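Side-chain contacts in N-acetylglucosamine-6-phosphate deacetylase (Mycobacterium smegmatis, PDB 6FV4), which probably removes the acetyl group from N-acetylglucosamine-6-phosphate, a metal-dependent hydrolysis in amino-sugar metabolism: residues 302-306 with 307-311; 260-263 with 264-267; 135-138 with 139-143; 320-324 with 325-329; 114-117 with 118-122. The protein carries 1 engineered substitution. All blocks are in the same frame, centred on the assembly; numbering follows the deposited sequence.

Contact 1: residues 302-306 with 307-311; sequences IDVVA and GVARV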
loop_
_atom_site.group_PDB
_atom_site.type_symbol
_atom_site.label_atom_id
_atom_site.label_comp_id
_atom_site.label_asym_id
_atom_site.label_seq_id
_atom_site.Cartn_x
_atom_site.Cartn_y
_atom_site.Cartn_z
ATOM N N ILE B 302 -6.851 20.677 -30.476
ATOM C CA ILE B 302 -6.077 19.574 -29.912
ATOM C C ILE B 302 -5.250 18.940 -31.019
ATOM O O ILE B 302 -5.783 18.608 -32.084
ATOM C CB ILE B 302 -6.979 18.517 -29.245
ATOM C CG1 ILE B 302 -7.826 19.137 -28.129
ATOM C CG2 ILE B 302 -6.131 17.340 -28.733
ATOM C CD1 ILE B 302 -7.043 19.569 -26.908
ATOM N N ASP B 303 -3.960 18.751 -30.755
ATOM C CA ASP B 303 -3.030 18.117 -31.683
ATOM C C ASP B 303 -2.755 16.702 -31.188
ATOM O O ASP B 303 -2.207 16.524 -30.097
ATOM C CB ASP B 303 -1.732 18.926 -31.772
ATOM C CG ASP B 303 -0.772 18.420 -32.853
ATOM O OD1 ASP B 303 -1.168 17.607 -33.722
ATOM O OD2 ASP B 303 0.407 18.841 -32.822
ATOM N N VAL B 304 -3.138 15.705 -31.980
ATOM C CA VAL B 304 -2.907 14.303 -31.638
ATOM C C VAL B 304 -1.680 13.827 -32.400
ATOM O O VAL B 304 -1.671 13.842 -33.636
ATOM C CB VAL B 304 -4.127 13.429 -31.965
ATOM C CG1 VAL B 304 -3.824 11.962 -31.645
ATOM C CG2 VAL B 304 -5.350 13.912 -31.196
ATOM N N VAL B 305 -0.653 13.399 -31.660
ATOM C CA VAL B 305 0.597 12.892 -32.219
ATOM C C VAL B 305 0.881 11.534 -31.582
ATOM O O VAL B 305 1.068 11.445 -30.362
ATOM C CB VAL B 305 1.772 13.856 -31.982
ATOM C CG1 VAL B 305 3.091 13.202 -32.379
ATOM C CG2 VAL B 305 1.562 15.152 -32.764
ATOM N N ALA B 306 0.913 10.484 -32.406
ATOM C CA ALA B 306 1.110 9.114 -31.937
ATOM C C ALA B 306 0.066 8.727 -30.894
ATOM O O ALA B 306 0.366 8.009 -29.942
ATOM C CB ALA B 306 2.527 8.913 -31.381
ATOM N N GLY B 307 -1.161 9.226 -31.046
ATOM C CA GLY B 307 -2.241 8.926 -30.127
ATOM C C GLY B 307 -2.239 9.699 -28.826
ATOM O O GLY B 307 -3.126 9.469 -27.992
ATOM N N VAL B 308 -1.278 10.598 -28.613
ATOM C CA VAL B 308 -1.228 11.442 -27.422
ATOM C C VAL B 308 -1.806 12.806 -27.774
ATOM O O VAL B 308 -1.361 13.444 -28.737
ATOM C CB VAL B 308 0.208 11.586 -26.895
ATOM C CG1 VAL B 308 0.241 12.512 -25.685
ATOM C CG2 VAL B 308 0.801 10.212 -26.560
ATOM N N ALA B 309 -2.781 13.260 -26.995
ATOM C CA ALA B 309 -3.463 14.518 -27.269
ATOM C C ALA B 309 -2.776 15.667 -26.532
ATOM O O ALA B 309 -2.493 15.560 -25.336
ATOM C CB ALA B 309 -4.935 14.427 -26.857
ATOM N N ARG B 310 -2.507 16.763 -27.251
ATOM C CA ARG B 310 -1.955 17.975 -26.658
ATOM C C ARG B 310 -2.717 19.179 -27.188
ATOM O O ARG B 310 -3.236 19.166 -28.311
ATOM C CB ARG B 310 -0.458 18.146 -26.962
ATOM C CG ARG B 310 0.453 17.167 -26.238
ATOM C CD ARG B 310 1.864 17.248 -26.787
ATOM N NE ARG B 310 2.788 16.379 -26.061
ATOM C CZ ARG B 310 3.063 15.126 -26.405
ATOM N NH1 ARG B 310 2.491 14.582 -27.473
ATOM N NH2 ARG B 310 3.912 14.417 -25.679
ATOM N N VAL B 311 -2.796 20.230 -26.379
ATOM C CA VAL B 311 -3.401 21.453 -26.887
ATOM C C VAL B 311 -2.464 22.042 -27.935
ATOM O O VAL B 311 -1.242 22.085 -27.743
ATOM C CB VAL B 311 -3.721 22.432 -25.746
ATOM C CG1 VAL B 311 -4.640 21.769 -24.729
ATOM C CG2 VAL B 311 -2.472 22.924 -25.069
HETATM O O HOH W 1 0.328 15.797 -29.205
HETATM O O HOH W 2 3.470 12.316 -28.645
#
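The guanidinium of Arg-310 turns an edge toward strand 302-305, with Val-305 O and two waters near its plane, so that the approach is edgewise and not over a face. Arg-310 NH1 donates to water 2 at 2.7 Å and to water 1, and each water in turn donates a hydrogen bond to a carbonyl, Val-305 O and Asp-303 O respectively. The chain of Arg-310 is extended from CG to NE, long enough to run beside the hairpin, and the last torsion (chi4 92°) turns NH1 toward the carbonyls of Asp-303 and Val-305; NE makes a weak bond to Asp-315 O.

Beneath it lies an antiparallel ladder; strand 300-305 is the middle one of a three-stranded sheet, between 293-297 and 308-311. Asp-303 and Arg-310 form a hydrogen-bonded pair, with Asp-303 N only 2.6 Å from Arg-310 O. Val-305 and Val-308 form the next such pair, closing a type I' turn, whose positive phi values suit Gly-307 in particular. Asp-292 reaches the turn from outside, taking a hydrogen bond from Ala-306 N.

The opposite face is apolar and belongs to Val-304 and Ala-309. Small Ala-309 lets Ile-302 lean in, its CG2 meeting Ala-309 CB at 3.7 Å, while Val-304 CG1 rests on Gly-307 CA at the same distance. Beyond them Ile-302 CD1 reaches Val-311 CG1 at 3.9 Å.

The buried face is thus purely apolar, whereas the more exposed one is mixed: Val-305 and Val-308 sit beside the Asp-303/Arg-310 pair, and one arginine nitrogen is linked through two waters to a carbonyl of each hydrogen-bonded pair.

Contact 2: residues 260-263 with 264-267; sequences HVAP and AIYR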
loop_
_atom_site.group_PDB
_atom_site.type_symbol
_atom_site.label_atom_id
_atom_site.label_comp_id
_atom_site.label_asym_id
_atom_site.label_seq_id
_atom_site.Cartn_x
_atom_site.Cartn_y
_atom_site.Cartn_z
ATOM N N HIS B 260 -0.537 8.044 -16.000
ATOM C CA HIS B 260 -1.057 8.779 -14.857
ATOM C C HIS B 260 -0.466 8.289 -13.544
ATOM O O HIS B 260 -0.271 9.091 -12.623
ATOM C CB HIS B 260 -2.584 8.691 -14.846
ATOM C CG HIS B 260 -3.228 9.650 -15.789
ATOM N ND1 HIS B 260 -3.291 9.428 -17.149
ATOM C CD2 HIS B 260 -3.795 10.860 -15.579
ATOM C CE1 HIS B 260 -3.874 10.457 -17.734
ATOM N NE2 HIS B 260 -4.194 11.338 -16.803
ATOM N N VAL B 261 -0.195 6.988 -13.431
ATOM C CA VAL B 261 0.464 6.424 -12.260
ATOM C C VAL B 261 1.435 5.363 -12.755
ATOM O O VAL B 261 1.183 4.693 -13.763
ATOM C CB VAL B 261 -0.547 5.815 -11.233
ATOM C CG1 VAL B 261 -1.555 6.848 -10.754
ATOM C CG2 VAL B 261 -1.289 4.622 -11.818
ATOM N N ALA B 262 2.554 5.205 -12.042
ATOM C CA ALA B 262 3.515 4.178 -12.417
ATOM C C ALA B 262 2.880 2.795 -12.271
ATOM O O ALA B 262 2.078 2.579 -11.358
ATOM C CB ALA B 262 4.775 4.273 -11.549
ATOM N N PRO B 263 3.183 1.850 -13.166
ATOM C CA PRO B 263 2.646 0.481 -13.002
ATOM C C PRO B 263 2.850 -0.108 -11.611
ATOM O O PRO B 263 1.978 -0.842 -11.127
ATOM C CB PRO B 263 3.415 -0.312 -14.065
ATOM C CG PRO B 263 3.667 0.724 -15.160
ATOM C CD PRO B 263 3.906 2.026 -14.439
ATOM N N ALA B 264 3.978 0.189 -10.951
ATOM C CA ALA B 264 4.224 -0.366 -9.616
ATOM C C ALA B 264 3.317 0.265 -8.562
ATOM O O ALA B 264 3.017 -0.368 -7.540
ATOM C CB ALA B 264 5.694 -0.196 -9.224
ATOM N N ILE B 265 2.861 1.494 -8.790
ATOM C CA ILE B 265 1.849 2.080 -7.915
ATOM C C ILE B 265 0.538 1.319 -8.040
ATOM O O ILE B 265 -0.143 1.068 -7.037
ATOM C CB ILE B 265 1.650 3.574 -8.220
ATOM C CG1 ILE B 265 2.935 4.360 -7.933
ATOM C CG2 ILE B 265 0.514 4.140 -7.378
ATOM C CD1 ILE B 265 3.289 4.417 -6.455
ATOM N N TYR B 266 0.164 0.938 -9.268
ATOM C CA TYR B 266 -1.050 0.147 -9.466
ATOM C C TYR B 266 -0.937 -1.216 -8.780
ATOM O O TYR B 266 -1.917 -1.726 -8.217
ATOM C CB TYR B 266 -1.318 -0.022 -10.963
ATOM C CG TYR B 266 -2.165 -1.228 -11.306
ATOM C CD1 TYR B 266 -3.545 -1.218 -11.082
ATOM C CD2 TYR B 266 -1.596 -2.370 -11.856
ATOM C CE1 TYR B 266 -4.327 -2.329 -11.381
ATOM C CE2 TYR B 266 -2.366 -3.484 -12.161
ATOM C CZ TYR B 266 -3.734 -3.454 -11.927
ATOM O OH TYR B 266 -4.514 -4.548 -12.225
ATOM N N ARG B 267 0.246 -1.828 -8.842
ATOM C CA ARG B 267 0.492 -3.085 -8.130
ATOM C C ARG B 267 0.428 -2.892 -6.621
ATOM O O ARG B 267 -0.180 -3.696 -5.906
ATOM C CB ARG B 267 1.864 -3.647 -8.519
ATOM C CG ARG B 267 1.853 -4.683 -9.605
ATOM C CD ARG B 267 3.170 -5.500 -9.630
ATOM N NE ARG B 267 4.381 -4.668 -9.590
ATOM C CZ ARG B 267 4.915 -4.051 -10.642
ATOM N NH1 ARG B 267 4.341 -4.139 -11.839
ATOM N NH2 ARG B 267 6.025 -3.332 -10.502
#
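Ala-262, the N-cap of helix 263-273, turns its carbonyl into the first helical turn, where Ala-262 O accepts from Tyr-266 N at 3.3 Å and, weakly, from Ile-265 N. Pro-263 follows at the first helical position, where a residue without an N-H costs nothing, and Pro-263 O takes the amide of Arg-267 at 3.0 Å.

The side chains leave this turn in different directions. Ile-265 reaches the preceding loop with two branches: CG1 lies 4.1 Å from Ala-262 CB, and CG2 comes to 4.3 Å from Val-261 CB, a loose apolar fit. Tyr-266, with chi1 at 157°, presents its ring edge to Pro-263 O, while its hydroxyl bonds to Gln-349. Arg-267 bends at chi3 (-48°), laying one guanidinium face above Ala-264 CA; its charge is met by Glu-246 of the second subunit.

That subunit also packs on the start of the helix, Tyr-209 on Ala-264 and Arg-235 on Ile-265. His-260, probably a substrate-binding residue, precedes the helix, its ND1 bonded to Asp-257. Within the chain, Val-261 and Tyr-266 pack on Met-254 of strand 251-255, and Pro-263 and Tyr-266 lie against helix 324-334.

Contact 3: residues 135-138 with 139-143; sequences IHLE and GPWLS. With CD (cadmium ion), chain J; ZN (zinc ion), chain H.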
loop_
_atom_site.group_PDB
_atom_site.type_symbol
_atom_site.label_atom_id
_atom_site.label_comp_id
_atom_site.label_asym_id
_atom_site.label_seq_id
_atom_site.Cartn_x
_atom_site.Cartn_y
_atom_site.Cartn_z
ATOM N N ILE B 135 -24.532 9.719 -14.767
ATOM C CA ILE B 135 -23.760 10.955 -14.831
ATOM C C ILE B 135 -22.862 11.033 -13.608
ATOM O O ILE B 135 -23.268 10.668 -12.498
ATOM C CB ILE B 135 -24.664 12.206 -14.900
ATOM C CG1 ILE B 135 -25.630 12.116 -16.087
ATOM C CG2 ILE B 135 -23.791 13.477 -14.978
ATOM C CD1 ILE B 135 -26.791 13.191 -16.049
ATOM N N HIS B 136 -21.650 11.525 -13.812
ATOM C CA HIS B 136 -20.698 11.776 -12.747
ATOM C C HIS B 136 -20.352 13.256 -12.773
ATOM O O HIS B 136 -19.902 13.770 -13.805
ATOM C CB HIS B 136 -19.456 10.907 -12.948
ATOM C CG HIS B 136 -18.270 11.312 -12.129
ATOM N ND1 HIS B 136 -16.979 11.151 -12.585
ATOM C CD2 HIS B 136 -18.163 11.822 -10.877
ATOM C CE1 HIS B 136 -16.129 11.570 -11.666
ATOM N NE2 HIS B 136 -16.817 11.966 -10.612
ATOM N N LEU B 137 -20.567 13.943 -11.657
ATOM C CA LEU B 137 -20.178 15.347 -11.548
ATOM C C LEU B 137 -18.794 15.405 -10.921
ATOM O O LEU B 137 -18.647 15.304 -9.698
ATOM C CB LEU B 137 -21.186 16.134 -10.722
ATOM C CG LEU B 137 -22.643 15.958 -11.166
ATOM C CD1 LEU B 137 -23.538 16.748 -10.234
ATOM C CD2 LEU B 137 -22.808 16.396 -12.601
ATOM N N GLU B 138 -17.772 15.551 -11.765
ATOM C CA GLU B 138 -16.402 15.769 -11.290
ATOM C C GLU B 138 -16.153 17.273 -11.191
ATOM O O GLU B 138 -15.448 17.886 -11.996
ATOM C CB GLU B 138 -15.391 15.099 -12.200
ATOM C CG GLU B 138 -13.979 15.146 -11.573
ATOM C CD GLU B 138 -12.944 14.454 -12.396
ATOM O OE1 GLU B 138 -13.107 14.439 -13.617
ATOM O OE2 GLU B 138 -11.965 13.938 -11.817
ATOM N N GLY B 139 -16.768 17.860 -10.168
ATOM C CA GLY B 139 -16.840 19.294 -10.037
ATOM C C GLY B 139 -18.294 19.713 -9.917
ATOM O O GLY B 139 -19.206 18.981 -10.314
ATOM N N PRO B 140 -18.543 20.913 -9.392
ATOM C CA PRO B 140 -17.594 21.989 -9.088
ATOM C C PRO B 140 -17.108 22.054 -7.640
ATOM O O PRO B 140 -16.376 22.978 -7.287
ATOM C CB PRO B 140 -18.421 23.239 -9.398
ATOM C CG PRO B 140 -19.782 22.847 -8.916
ATOM C CD PRO B 140 -19.937 21.362 -9.199
ATOM N N TRP B 141 -17.511 21.106 -6.806
ATOM C CA TRP B 141 -17.205 21.183 -5.378
ATOM C C TRP B 141 -15.857 20.548 -5.050
ATOM O O TRP B 141 -15.694 19.706 -4.152
ATOM C CB TRP B 141 -18.360 20.566 -4.611
ATOM C CG TRP B 141 -19.628 21.238 -5.079
ATOM C CD1 TRP B 141 -19.906 22.569 -5.014
ATOM C CD2 TRP B 141 -20.752 20.626 -5.723
ATOM N NE1 TRP B 141 -21.142 22.827 -5.550
ATOM C CE2 TRP B 141 -21.687 21.653 -5.995
ATOM C CE3 TRP B 141 -21.068 19.312 -6.087
ATOM C CZ2 TRP B 141 -22.904 21.408 -6.619
ATOM C CZ3 TRP B 141 -22.271 19.065 -6.700
ATOM C CH2 TRP B 141 -23.188 20.114 -6.961
ATOM N N LEU B 142 -14.865 21.004 -5.809
ATOM C CA LEU B 142 -13.481 20.553 -5.759
ATOM C C LEU B 142 -12.590 21.631 -5.147
ATOM O O LEU B 142 -12.999 22.779 -4.945
ATOM C CB LEU B 142 -12.988 20.195 -7.162
ATOM C CG LEU B 142 -13.915 19.323 -8.006
ATOM C CD1 LEU B 142 -13.263 18.988 -9.332
ATOM C CD2 LEU B 142 -14.313 18.051 -7.254
ATOM N N SER B 143 -11.352 21.241 -4.838
ATOM C CA SER B 143 -10.405 22.181 -4.251
ATOM C C SER B 143 -8.963 21.738 -4.443
ATOM O O SER B 143 -8.275 21.431 -3.467
ATOM C CB SER B 143 -10.685 22.361 -2.759
ATOM O OG SER B 143 -10.100 23.563 -2.286
HETATM CD CD CD J . -9.912 14.783 -12.787
HETATM ZN ZN ZN H . -12.228 13.177 -15.004
HETATM O O HOH W 3 -7.474 15.326 -13.481
#
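Two first torsions set Leu-142 against Glu-138. In Leu-142, chi1 of -47° holds CG beside the backbone N and carries CD1 to 3.6 Å from Glu-138 O. In Glu-138, CG stands opposite the backbone N (chi1 -171°) and the chain runs on straight, which carries its carboxylate into the metal site.

There the carboxylate bridges two ions. Glu-138 OE1 binds the zinc ion at 2.1 Å, and Glu-138 OE2 binds the cadmium ion at 2.4 Å. His-72 and His-74 also hold the zinc, while His-150, His-204 and His-225 are among the other ligands of the cadmium, with a water. Glutamate suits the place because it has two oxygens and enough reach to serve both metals from the end of strand 134-138.

The chain then turns sharply. Gly-139 adopts a phi of 124° that would jam a CB against Glu-138 O, and its amide makes a weak bond to Leu-137 O at 3.2 Å. A cis peptide leads into Pro-140, and the ring carbon Pro-140 CD lies over the centre of the Trp-141 ring; Trp-141 is itself the middle of an inverse gamma turn. Leu-137 CD1 approaches that ring obliquely, 4.4 Å from Trp-141 CZ3.

In the (beta/alpha)8 barrel expected of this family, Leu-137 and Trp-141 face helix 160-170, Leu-137 and Pro-140 pack on helix 113-129, and Leu-142 rests on strand 174-179.

Contact 4: residues 320-324 with 325-329; sequences STATM and EQVFR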
loop_
_atom_site.group_PDB
_atom_site.type_symbol
_atom_site.label_atom_id
_atom_site.label_comp_id
_atom_site.label_asym_id
_atom_site.label_seq_id
_atom_site.Cartn_x
_atom_site.Cartn_y
_atom_site.Cartn_z
ATOM N N SER B 320 -6.142 11.945 -20.448
ATOM C CA SER B 320 -6.095 10.555 -20.877
ATOM C C SER B 320 -6.704 10.361 -22.258
ATOM O O SER B 320 -7.748 10.939 -22.584
ATOM C CB SER B 320 -6.854 9.680 -19.878
ATOM O OG SER B 320 -7.003 8.389 -20.435
ATOM N N THR B 321 -6.073 9.516 -23.071
ATOM C CA THR B 321 -6.707 9.039 -24.296
ATOM C C THR B 321 -6.838 7.527 -24.254
ATOM O O THR B 321 -6.708 6.838 -25.267
ATOM C CB THR B 321 -5.974 9.490 -25.564
ATOM O OG1 THR B 321 -4.570 9.284 -25.436
ATOM C CG2 THR B 321 -6.236 10.965 -25.859
ATOM N N ALA B 322 -7.105 7.004 -23.063
ATOM C CA ALA B 322 -7.184 5.569 -22.844
ATOM C C ALA B 322 -8.585 5.064 -23.140
ATOM O O ALA B 322 -9.570 5.773 -22.934
ATOM C CB ALA B 322 -6.816 5.218 -21.401
ATOM N N THR B 323 -8.665 3.833 -23.633
ATOM C CA THR B 323 -9.914 3.087 -23.700
ATOM C C THR B 323 -9.863 1.954 -22.688
ATOM O O THR B 323 -8.785 1.532 -22.253
ATOM C CB THR B 323 -10.155 2.501 -25.099
ATOM O OG1 THR B 323 -9.096 1.588 -25.413
ATOM C CG2 THR B 323 -10.189 3.595 -26.139
ATOM N N MET B 324 -11.038 1.452 -22.314
ATOM C CA MET B 324 -11.056 0.357 -21.350
ATOM C C MET B 324 -10.282 -0.844 -21.863
ATOM O O MET B 324 -9.677 -1.563 -21.064
ATOM C CB MET B 324 -12.482 -0.048 -20.999
ATOM C CG MET B 324 -13.160 0.884 -20.015
ATOM S SD MET B 324 -12.403 1.180 -18.406
ATOM C CE MET B 324 -13.058 -0.178 -17.414
ATOM N N GLU B 325 -10.288 -1.066 -23.184
ATOM C CA GLU B 325 -9.473 -2.112 -23.792
ATOM C C GLU B 325 -7.990 -1.939 -23.456
ATOM O O GLU B 325 -7.289 -2.918 -23.174
ATOM C CB GLU B 325 -9.683 -2.097 -25.310
ATOM C CG GLU B 325 -8.678 -2.921 -26.090
ATOM C CD GLU B 325 -8.940 -2.901 -27.573
ATOM O OE1 GLU B 325 -8.272 -3.644 -28.315
ATOM O OE2 GLU B 325 -9.832 -2.152 -28.001
ATOM N N GLN B 326 -7.490 -0.699 -23.495
ATOM C CA GLN B 326 -6.075 -0.476 -23.211
ATOM C C GLN B 326 -5.771 -0.637 -21.727
ATOM O O GLN B 326 -4.752 -1.234 -21.362
ATOM C CB GLN B 326 -5.641 0.913 -23.692
ATOM C CG GLN B 326 -5.511 1.034 -25.206
ATOM C CD GLN B 326 -5.446 2.481 -25.673
ATOM O OE1 GLN B 326 -6.474 3.093 -25.944
ATOM N NE2 GLN B 326 -4.235 3.025 -25.790
ATOM N N VAL B 327 -6.625 -0.111 -20.849
ATOM C CA VAL B 327 -6.313 -0.218 -19.427
ATOM C C VAL B 327 -6.446 -1.663 -18.953
ATOM O O VAL B 327 -5.660 -2.121 -18.109
ATOM C CB VAL B 327 -7.175 0.737 -18.586
ATOM C CG1 VAL B 327 -7.012 2.181 -19.086
ATOM C CG2 VAL B 327 -8.614 0.314 -18.601
ATOM N N PHE B 328 -7.421 -2.405 -19.498
ATOM C CA PHE B 328 -7.544 -3.830 -19.192
ATOM C C PHE B 328 -6.255 -4.574 -19.536
ATOM O O PHE B 328 -5.727 -5.343 -18.721
ATOM C CB PHE B 328 -8.724 -4.426 -19.964
ATOM C CG PHE B 328 -8.993 -5.892 -19.660
ATOM C CD1 PHE B 328 -9.763 -6.261 -18.567
ATOM C CD2 PHE B 328 -8.489 -6.892 -20.479
ATOM C CE1 PHE B 328 -10.031 -7.616 -18.294
ATOM C CE2 PHE B 328 -8.741 -8.239 -20.206
ATOM C CZ PHE B 328 -9.513 -8.597 -19.111
ATOM N N ARG B 329 -5.748 -4.363 -20.750
ATOM C CA ARG B 329 -4.547 -5.056 -21.204
ATOM C C ARG B 329 -3.328 -4.630 -20.392
ATOM O O ARG B 329 -2.480 -5.465 -20.058
ATOM C CB ARG B 329 -4.358 -4.785 -22.698
ATOM C CG ARG B 329 -3.211 -5.490 -23.383
ATOM C CD ARG B 329 -3.297 -5.332 -24.918
ATOM N NE ARG B 329 -3.696 -3.987 -25.347
ATOM C CZ ARG B 329 -4.827 -3.690 -25.992
ATOM N NH1 ARG B 329 -5.702 -4.642 -26.306
ATOM N NH2 ARG B 329 -5.085 -2.431 -26.329
#
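Thr-323 and Gln-326 cross obliquely, so that the amide oxygen of the glutamine lands beside both the hydroxyl and the backbone N-H of the threonine. A chi1 of 62° sets Thr-323 OG1 between its own backbone N and carbonyl carbon, facing the helix. From there Thr-323 OG1 donates to Gln-326 OE1 at 3.1 Å, in the amide plane and on a lone pair. Thr-323 N gives a second bond to Gln-326 OE1 at 3.3 Å, but from well above that plane. In return Gln-326 N bonds weakly to Thr-323 OG1.

This exchange is a capping box at the start of helix 324-334, with Thr-323 as N-cap. Threonine suits it through a short hydroxyl that can both accept and donate, and glutamine through a chain that, with CG beside the backbone N (chi1 -74°) and extended beyond it, brings OE1 to the cap. Just before it, Ser-320 OG accepts from Ala-322 N at 3.0 Å, an ST turn.

Val-327 spreads its methyls in two directions. CG1 meets Ala-322 CB at 3.8 Å, while CG2 lies 3.9 Å from Met-324 SD, brought there by the bent methionine chain. Phe-328 aims its ring at Phe-68 and helix 339-357.

On the helix flank Arg-329 bends so that one guanidinium face lies over Glu-325 O and its edge meets the Glu-325 carboxylate. The resulting salt bridge, Arg-329 NH1 to Glu-325 OE1 at 3.4 Å, is long and weak; the stronger partner of Glu-325 is His-99.

Contact 5: residues 114-117 with 118-122; sequences EDLL and RQVSG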
loop_
_atom_site.group_PDB
_atom_site.type_symbol
_atom_site.label_atom_id
_atom_site.label_comp_id
_atom_site.label_asym_id
_atom_site.label_seq_id
_atom_site.Cartn_x
_atom_site.Cartn_y
_atom_site.Cartn_z
ATOM N N GLU B 114 -25.496 27.620 -14.003
ATOM C CA GLU B 114 -26.457 27.515 -15.095
ATOM C C GLU B 114 -25.982 26.518 -16.153
ATOM O O GLU B 114 -26.770 25.698 -16.646
ATOM C CB GLU B 114 -26.707 28.908 -15.701
ATOM C CG GLU B 114 -25.429 29.708 -16.099
ATOM C CD GLU B 114 -24.497 30.086 -14.920
ATOM O OE1 GLU B 114 -25.001 30.475 -13.842
ATOM O OE2 GLU B 114 -23.254 29.979 -15.071
ATOM N N ASP B 115 -24.698 26.563 -16.510
ATOM C CA ASP B 115 -24.183 25.570 -17.446
ATOM C C ASP B 115 -24.244 24.160 -16.866
ATOM O O ASP B 115 -24.516 23.207 -17.603
ATOM C CB ASP B 115 -22.761 25.926 -17.861
ATOM C CG ASP B 115 -22.737 26.972 -18.955
ATOM O OD1 ASP B 115 -23.807 27.200 -19.567
ATOM O OD2 ASP B 115 -21.662 27.565 -19.198
ATOM N N LEU B 116 -24.052 24.015 -15.554
ATOM C CA LEU B 116 -24.165 22.697 -14.931
ATOM C C LEU B 116 -25.564 22.131 -15.112
ATOM O O LEU B 116 -25.730 20.967 -15.500
ATOM C CB LEU B 116 -23.807 22.781 -13.448
ATOM C CG LEU B 116 -23.910 21.519 -12.594
ATOM C CD1 LEU B 116 -23.166 20.381 -13.264
ATOM C CD2 LEU B 116 -23.307 21.788 -11.228
ATOM N N LEU B 117 -26.589 22.957 -14.871
ATOM C CA LEU B 117 -27.965 22.481 -14.967
ATOM C C LEU B 117 -28.320 22.074 -16.391
ATOM O O LEU B 117 -28.992 21.056 -16.600
ATOM C CB LEU B 117 -28.927 23.552 -14.454
ATOM C CG LEU B 117 -28.984 23.674 -12.934
ATOM C CD1 LEU B 117 -29.774 24.922 -12.517
ATOM C CD2 LEU B 117 -29.598 22.426 -12.326
ATOM N N ARG B 118 -27.881 22.854 -17.384
ATOM C CA ARG B 118 -28.132 22.498 -18.780
ATOM C C ARG B 118 -27.445 21.181 -19.145
ATOM O O ARG B 118 -28.050 20.303 -19.776
ATOM C CB ARG B 118 -27.658 23.628 -19.698
ATOM C CG ARG B 118 -27.437 23.217 -21.165
ATOM C CD ARG B 118 -26.740 24.310 -21.997
ATOM N NE ARG B 118 -25.425 24.679 -21.472
ATOM C CZ ARG B 118 -24.299 24.019 -21.734
ATOM N NH1 ARG B 118 -24.315 22.949 -22.527
ATOM N NH2 ARG B 118 -23.153 24.419 -21.196
ATOM N N GLN B 119 -26.176 21.027 -18.753
ATOM C CA GLN B 119 -25.447 19.801 -19.068
ATOM C C GLN B 119 -26.108 18.592 -18.420
ATOM O O GLN B 119 -26.321 17.564 -19.072
ATOM C CB GLN B 119 -23.993 19.934 -18.617
ATOM C CG GLN B 119 -23.204 20.960 -19.400
ATOM C CD GLN B 119 -21.857 21.265 -18.762
ATOM O OE1 GLN B 119 -21.495 20.674 -17.753
ATOM N NE2 GLN B 119 -21.109 22.189 -19.352
ATOM N N VAL B 120 -26.448 18.703 -17.133
ATOM C CA VAL B 120 -27.107 17.600 -16.438
ATOM C C VAL B 120 -28.436 17.266 -17.103
ATOM O O VAL B 120 -28.720 16.097 -17.398
ATOM C CB VAL B 120 -27.276 17.933 -14.946
ATOM C CG1 VAL B 120 -28.292 17.003 -14.288
ATOM C CG2 VAL B 120 -25.923 17.807 -14.228
ATOM N N SER B 121 -29.261 18.290 -17.376
ATOM C CA SER B 121 -30.543 18.067 -18.041
ATOM C C SER B 121 -30.371 17.339 -19.369
ATOM O O SER B 121 -31.087 16.373 -19.656
ATOM C CB SER B 121 -31.268 19.402 -18.274
ATOM O OG SER B 121 -31.789 19.918 -17.068
ATOM N N GLY B 122 -29.426 17.796 -20.197
ATOM C CA GLY B 122 -29.209 17.155 -21.487
ATOM C C GLY B 122 -28.650 15.742 -21.395
ATOM O O GLY B 122 -29.012 14.867 -22.193
#
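Leu-116 O receives Val-120 N at 2.9 Å in a nearly straight bond, one of four successive i to i+4 bonds in helix 113-129. This helix belongs to the beta-alpha-beta unit of strand 104-109, helix 113-129 and strand 134-138, part of the (beta/alpha)8 barrel expected in the amidohydrolase family. Glu-114 O, Asp-115 O and Leu-117 O accept in the same way from the amides of Arg-118, Gln-119 and Ser-121.

The inward face is apolar. Leu-116 and Val-120 lie side by side and point the same way, with Leu-116 CD1 3.9 Å from Val-120 CG2. Leu-116 also packs on helix 160-170, and Val-120 on Leu-108 of strand 104-109; aliphatic side chains suit such buried positions between helix and strand.

The outward face carries charge. Asp-115 and Arg-118 run alongside each other, three residues apart, and the arginine bends at chi3 (59°) to bring its group back. The carboxylate carbon of Asp-115 lies at the guanidinium edge, in its plane, yet the two planes stand 81° apart. The salt bridge between Arg-118 NH2 and Asp-115 OD1, at 3.3 Å, is long and weak.

Gln-119, buried beside Leu-108, holds CG beside its backbone N (chi1 -67°). Its aliphatic chain thereby hugs the preceding turn, with Gln-119 CG 3.2 Å from Asp-115 O.

From the N terminus the order is contact 5, contact 3, contact 2, contact 1 and contact 4. Each is local and ends before the next begins, so none nests within or crosses another. Contact 5, along a helix, leads into the strand of contact 3, and the two touch where Leu-137 CD2 packs on Val-120 CG2. Contact 2 starts a later helix at the subunit interface. Contact 1 closes the turn of a beta hairpin, and contact 4 opens the helix after it. Contact 4 joins the last three: Thr-321 OG1 probably bonds to Gly-307 O of contact 1, and Ser-320 packs on His-260, a predicted substrate residue, of contact 2.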